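Local coordinates for protein fructuronate-tagaturonate epimerase UxaE from Cohnella laeviribosi in complex with 1 glycerol (Cohnella laeviribosi, PDB 6IL9) that probably interconverts fructuronate and tagaturonate by epimerisation, using a zinc-bearing TIM barrel, at residues E400-Y405 / I440-L444; G369-L373 / R435-H439. All coordinates share one frame. Numbering follows the deposited sequence.

Interaction 1: E400-Y405 / I440-L444; sequences EATAYY and ITYGL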
loop_
_atom_site.group_PDB
_atom_site.type_symbol
_atom_site.label_atom_id
_atom_site.label_comp_id
_atom_site.label_asym_id
_atom_site.label_seq_id
_atom_site.Cartn_x
_atom_site.Cartn_y
_atom_site.Cartn_z
ATOM N N GLU A 400 10.400 20.383 4.266
ATOM C CA GLU A 400 10.750 19.243 5.112
ATOM C C GLU A 400 10.235 17.935 4.526
ATOM O O GLU A 400 10.885 16.893 4.657
ATOM C CB GLU A 400 10.197 19.444 6.527
ATOM C CG GLU A 400 10.572 20.782 7.143
ATOM C CD GLU A 400 9.596 21.237 8.218
ATOM O OE1 GLU A 400 8.956 20.373 8.845
ATOM O OE2 GLU A 400 9.457 22.461 8.429
ATOM N N ALA A 401 9.084 17.976 3.863
ATOM C CA ALA A 401 8.482 16.759 3.347
ATOM C C ALA A 401 9.063 16.356 1.990
ATOM O O ALA A 401 9.109 15.161 1.671
ATOM C CB ALA A 401 6.966 16.957 3.292
ATOM N N THR A 402 9.542 17.318 1.194
ATOM C CA THR A 402 10.175 16.961 -0.073
ATOM C C THR A 402 11.475 16.192 0.127
ATOM O O THR A 402 11.967 15.579 -0.824
ATOM C CB THR A 402 10.438 18.206 -0.928
ATOM O OG1 THR A 402 11.404 19.051 -0.283
ATOM C CG2 THR A 402 9.154 18.979 -1.155
ATOM N N ALA A 403 12.034 16.202 1.339
ATOM C CA ALA A 403 13.194 15.368 1.622
ATOM C C ALA A 403 12.857 13.881 1.610
ATOM O O ALA A 403 13.757 13.059 1.409
ATOM C CB ALA A 403 13.799 15.764 2.972
ATOM N N TYR A 404 11.582 13.518 1.796
ATOM C CA TYR A 404 11.140 12.128 1.884
ATOM C C TYR A 404 10.461 11.615 0.625
ATOM O O TYR A 404 10.415 10.398 0.412
ATOM C CB TYR A 404 10.148 11.958 3.037
ATOM C CG TYR A 404 10.755 12.099 4.404
ATOM C CD1 TYR A 404 11.508 11.071 4.954
ATOM C CD2 TYR A 404 10.567 13.247 5.149
ATOM C CE1 TYR A 404 12.067 11.189 6.210
ATOM C CE2 TYR A 404 11.121 13.375 6.406
ATOM C CZ TYR A 404 11.869 12.341 6.931
ATOM O OH TYR A 404 12.424 12.459 8.185
ATOM N N TYR A 405 9.890 12.501 -0.182
ATOM C CA TYR A 405 9.189 12.109 -1.395
ATOM C C TYR A 405 9.666 13.007 -2.519
ATOM O O TYR A 405 9.735 14.228 -2.343
ATOM C CB TYR A 405 7.677 12.227 -1.210
ATOM C CG TYR A 405 7.157 11.280 -0.154
ATOM C CD1 TYR A 405 6.788 9.987 -0.490
ATOM C CD2 TYR A 405 7.072 11.662 1.173
ATOM C CE1 TYR A 405 6.329 9.104 0.462
ATOM C CE2 TYR A 405 6.607 10.781 2.143
ATOM C CZ TYR A 405 6.246 9.498 1.776
ATOM O OH TYR A 405 5.783 8.590 2.708
ATOM N N ILE A 440 2.154 14.744 0.595
ATOM C CA ILE A 440 3.471 14.434 1.124
ATOM C C ILE A 440 3.664 14.962 2.542
ATOM O O ILE A 440 4.555 14.479 3.258
ATOM C CB ILE A 440 4.469 15.000 0.093
ATOM C CG1 ILE A 440 4.757 13.990 -1.012
ATOM C CG2 ILE A 440 5.726 15.491 0.683
ATOM C CD1 ILE A 440 3.622 13.638 -1.866
ATOM N N THR A 441 2.815 15.888 2.987
ATOM C CA THR A 441 2.913 16.499 4.307
ATOM C C THR A 441 2.037 15.799 5.343
ATOM O O THR A 441 1.834 16.346 6.427
ATOM C CB THR A 441 2.555 17.993 4.242
ATOM O OG1 THR A 441 1.277 18.182 3.611
ATOM C CG2 THR A 441 3.638 18.797 3.475
ATOM N N TYR A 442 1.536 14.595 5.045
ATOM C CA TYR A 442 0.654 13.896 5.987
ATOM C C TYR A 442 1.313 13.712 7.349
ATOM O O TYR A 442 0.662 13.887 8.390
ATOM C CB TYR A 442 0.242 12.534 5.422
ATOM C CG TYR A 442 1.388 11.540 5.321
ATOM C CD1 TYR A 442 2.331 11.628 4.305
ATOM C CD2 TYR A 442 1.543 10.527 6.264
ATOM C CE1 TYR A 442 3.387 10.726 4.222
ATOM C CE2 TYR A 442 2.592 9.623 6.189
ATOM C CZ TYR A 442 3.513 9.731 5.170
ATOM O OH TYR A 442 4.544 8.828 5.095
ATOM N N GLY A 443 2.594 13.339 7.363
ATOM C CA GLY A 443 3.261 13.071 8.630
ATOM C C GLY A 443 3.460 14.337 9.442
ATOM O O GLY A 443 3.169 14.375 10.643
ATOM N N LEU A 444 3.934 15.402 8.786
ATOM C CA LEU A 444 4.094 16.693 9.454
ATOM C C LEU A 444 2.773 17.214 10.005
ATOM O O LEU A 444 2.745 17.859 11.057
ATOM C CB LEU A 444 4.658 17.724 8.480
ATOM C CG LEU A 444 6.044 17.515 7.909
ATOM C CD1 LEU A 444 6.198 18.450 6.726
ATOM C CD2 LEU A 444 7.079 17.797 8.986
#
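Ile440 is the main bump of this contact, and the hollow it fills lies between Ala401 and Tyr405. Its CG2 methyl sits 3.2 Å from Ala401 CB, while its CG1 lies 3.4 Å from Tyr405 CB, so the branched side chain plugs the gap between the last turn of helix 384-402 and the chain that leaves it. Alanine suits position 401: its CA comes within 5.7 Å of the CA of Thr441, and a single methyl pointing toward the other segment leaves space for three neighbours. Besides Ile440, these are Thr441, whose CG2 is 3.8 Å from Ala401 CB, and Leu444, whose CD1 is also 3.8 Å from Ala401 CB. The other methyl of Leu444 meets a more polar edge, with CD2 3.2 Å from Glu400 OE1; the carboxylate of Glu400 is held by His397 through its other oxygen.

At the far end the two tyrosines close the contact. Tyr405 and Tyr442 reach past Ile440 until their hydroxyls form a hydrogen bond, Tyr405 OH to Tyr442 OH at 2.7 Å, with each oxygen near the plane of the other ring. The rings also touch, Tyr405 CE2 to Tyr442 CE1 at 3.8 Å. Arg99 adds a cation-pi interaction with Tyr442. Past the helix, Tyr404 N donates to Ala401 O at 3.0 Å, and the chain then carries Tyr405 alongside Ile440. The whole is helix-end packing in the helical region following the last strand of the TIM barrel; the side chain of Tyr405 lies about 7 Å from bound glycerol and about 9 Å from the zinc ion, so the contact borders that site.

Interaction 2: G369-L373 / R435-H439; sequences GTNWL and RQLLH
Both segments are alpha-helical, and they pack crosswise: 369-373 lies on helix 369-382, which follows the last strand, 363-367, of the TIM barrel, and 435-439 belongs to helix 432-440. Their short axes approach to 9.9 Å and cross at 104°. Gly369 and His439 have the nearest CA atoms, 6.0 Å apart. Glycine suits this crossing because a CB there would clash with the imidazole; Gly369 CA instead lies 3.4 Å from His439 NE2, and Gly369 O faces the ring.

His439 has a t chi1. Its NE2 and Thr370 N both hydrogen-bond the phosphate of the phosphoserine at position 346, so this crossing helps hold that phosphate group, and the histidine side chain is about 5 Å from bound glycerol. Leu373 (m, t) is the main apolar contact, its CD2 3.7 Å from Leu438 CB and 3.5 Å from His439 N. The long Arg435 side chain bends back with chi3 p, placing its guanidinium face against Leu373, whose CD1 is 3.5 Å from Arg435 NH2. That guanidinium forms a salt bridge with Asp347, which also accepts a bond from Thr370 OG1. A water accepts from Arg435 NH2 at 3.0 Å and donates to Thr370 O at 3.1 Å. Trp372, with chi1 near 143°, turns the edge of its indole to the other backbone: NE1 donates to Leu438 O at 2.8 Å, with an N-H...O angle of 163°.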
loop_
_atom_site.group_PDB
_atom_site.type_symbol
_atom_site.label_atom_id
_atom_site.label_comp_id
_atom_site.label_asym_id
_atom_site.label_seq_id
_atom_site.Cartn_x
_atom_site.Cartn_y
_atom_site.Cartn_z
ATOM N N GLY A 369 -1.479 7.093 -0.196
ATOM C CA GLY A 369 -1.723 8.497 0.092
ATOM C C GLY A 369 -3.003 9.050 -0.506
ATOM O O GLY A 369 -3.577 10.008 0.026
ATOM N N THR A 370 -3.474 8.469 -1.614
ATOM C CA THR A 370 -4.713 8.966 -2.208
ATOM C C THR A 370 -5.889 8.782 -1.261
ATOM O O THR A 370 -6.855 9.547 -1.312
ATOM C CB THR A 370 -4.993 8.271 -3.542
ATOM O OG1 THR A 370 -5.790 9.123 -4.376
ATOM C CG2 THR A 370 -5.719 6.928 -3.345
ATOM N N ASN A 371 -5.809 7.794 -0.373
ATOM C CA ASN A 371 -6.870 7.573 0.599
ATOM C C ASN A 371 -6.831 8.617 1.708
ATOM O O ASN A 371 -7.882 8.999 2.248
ATOM C CB ASN A 371 -6.739 6.142 1.129
ATOM C CG ASN A 371 -6.779 5.120 0.006
ATOM O OD1 ASN A 371 -7.738 5.087 -0.767
ATOM N ND2 ASN A 371 -5.737 4.307 -0.112
ATOM N N TRP A 372 -5.627 9.103 2.031
ATOM C CA TRP A 372 -5.476 10.255 2.910
ATOM C C TRP A 372 -5.982 11.526 2.229
ATOM O O TRP A 372 -6.645 12.356 2.860
ATOM C CB TRP A 372 -4.000 10.366 3.325
ATOM C CG TRP A 372 -3.412 11.741 3.458
ATOM C CD1 TRP A 372 -2.596 12.384 2.557
ATOM C CD2 TRP A 372 -3.538 12.620 4.580
ATOM N NE1 TRP A 372 -2.234 13.619 3.041
ATOM C CE2 TRP A 372 -2.788 13.783 4.288
ATOM C CE3 TRP A 372 -4.204 12.536 5.806
ATOM C CZ2 TRP A 372 -2.702 14.863 5.177
ATOM C CZ3 TRP A 372 -4.109 13.602 6.691
ATOM C CH2 TRP A 372 -3.371 14.754 6.365
ATOM N N LEU A 373 -5.713 11.688 0.930
ATOM C CA LEU A 373 -6.194 12.896 0.270
ATOM C C LEU A 373 -7.718 12.928 0.191
ATOM O O LEU A 373 -8.310 14.012 0.203
ATOM C CB LEU A 373 -5.587 13.028 -1.133
ATOM C CG LEU A 373 -4.106 13.393 -1.210
ATOM C CD1 LEU A 373 -3.676 13.548 -2.675
ATOM C CD2 LEU A 373 -3.773 14.673 -0.428
ATOM N N ARG A 435 -2.645 18.902 -4.593
ATOM C CA ARG A 435 -2.689 17.496 -4.191
ATOM C C ARG A 435 -1.328 17.027 -3.687
ATOM O O ARG A 435 -1.233 16.366 -2.645
ATOM C CB ARG A 435 -3.167 16.612 -5.346
ATOM C CG ARG A 435 -4.683 16.618 -5.524
ATOM C CD ARG A 435 -5.114 15.687 -6.649
ATOM N NE ARG A 435 -4.892 14.271 -6.341
ATOM C CZ ARG A 435 -5.700 13.529 -5.592
ATOM N NH1 ARG A 435 -6.791 14.071 -5.063
ATOM N NH2 ARG A 435 -5.416 12.241 -5.367
ATOM N N GLN A 436 -0.253 17.364 -4.408
ATOM C CA GLN A 436 1.065 16.924 -3.956
ATOM C C GLN A 436 1.451 17.586 -2.639
ATOM O O GLN A 436 2.075 16.954 -1.779
ATOM C CB GLN A 436 2.112 17.217 -5.023
ATOM C CG GLN A 436 1.904 16.378 -6.275
ATOM C CD GLN A 436 3.148 16.328 -7.124
ATOM O OE1 GLN A 436 3.755 17.362 -7.411
ATOM N NE2 GLN A 436 3.544 15.131 -7.528
ATOM N N LEU A 437 1.073 18.856 -2.473
ATOM C CA LEU A 437 1.367 19.585 -1.245
ATOM C C LEU A 437 0.791 18.860 -0.040
ATOM O O LEU A 437 1.481 18.658 0.964
ATOM C CB LEU A 437 0.788 20.994 -1.345
ATOM C CG LEU A 437 0.740 21.829 -0.067
ATOM C CD1 LEU A 437 2.158 22.219 0.331
ATOM C CD2 LEU A 437 -0.144 23.061 -0.269
ATOM N N LEU A 438 -0.480 18.458 -0.131
ATOM C CA LEU A 438 -1.131 17.778 0.988
ATOM C C LEU A 438 -0.740 16.305 1.071
ATOM O O LEU A 438 -0.704 15.742 2.172
ATOM C CB LEU A 438 -2.656 17.925 0.874
ATOM C CG LEU A 438 -3.313 19.165 1.513
ATOM C CD1 LEU A 438 -3.183 19.136 3.020
ATOM C CD2 LEU A 438 -2.739 20.489 0.966
ATOM N N HIS A 439 -0.423 15.673 -0.066
ATOM C CA HIS A 439 -0.121 14.240 -0.076
ATOM C C HIS A 439 1.097 13.955 0.786
ATOM O O HIS A 439 1.077 13.068 1.642
ATOM C CB HIS A 439 0.125 13.782 -1.526
ATOM C CG HIS A 439 0.216 12.293 -1.717
ATOM N ND1 HIS A 439 1.161 11.504 -1.090
ATOM C CD2 HIS A 439 -0.501 11.459 -2.511
ATOM C CE1 HIS A 439 1.010 10.248 -1.471
ATOM N NE2 HIS A 439 0.010 10.193 -2.338
HETATM O O HOH W 1 -7.665 11.423 -3.583
#

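How the interactions relate
Helix 384-402 lies in sequence between helices 369-382 and 432-440, so the segments of interactions 1 and 2 alternate along the chain. Residues 435-439 and 440-444 are consecutive: one run of chain packs first against the start of helix 369-382, then against the end of helix 384-402. The contacts meet where Tyr442 CB lies 3.5 Å from Trp372 CE2. Interaction 2 is wholly buried and combines apolar packing with a backbone-directed bond, a water bridge and outside charge partners near the phosphoserine. Interaction 1 is partly buried, its small apolar centre ending in a tyrosine pair on one side and exposed Glu400 on another.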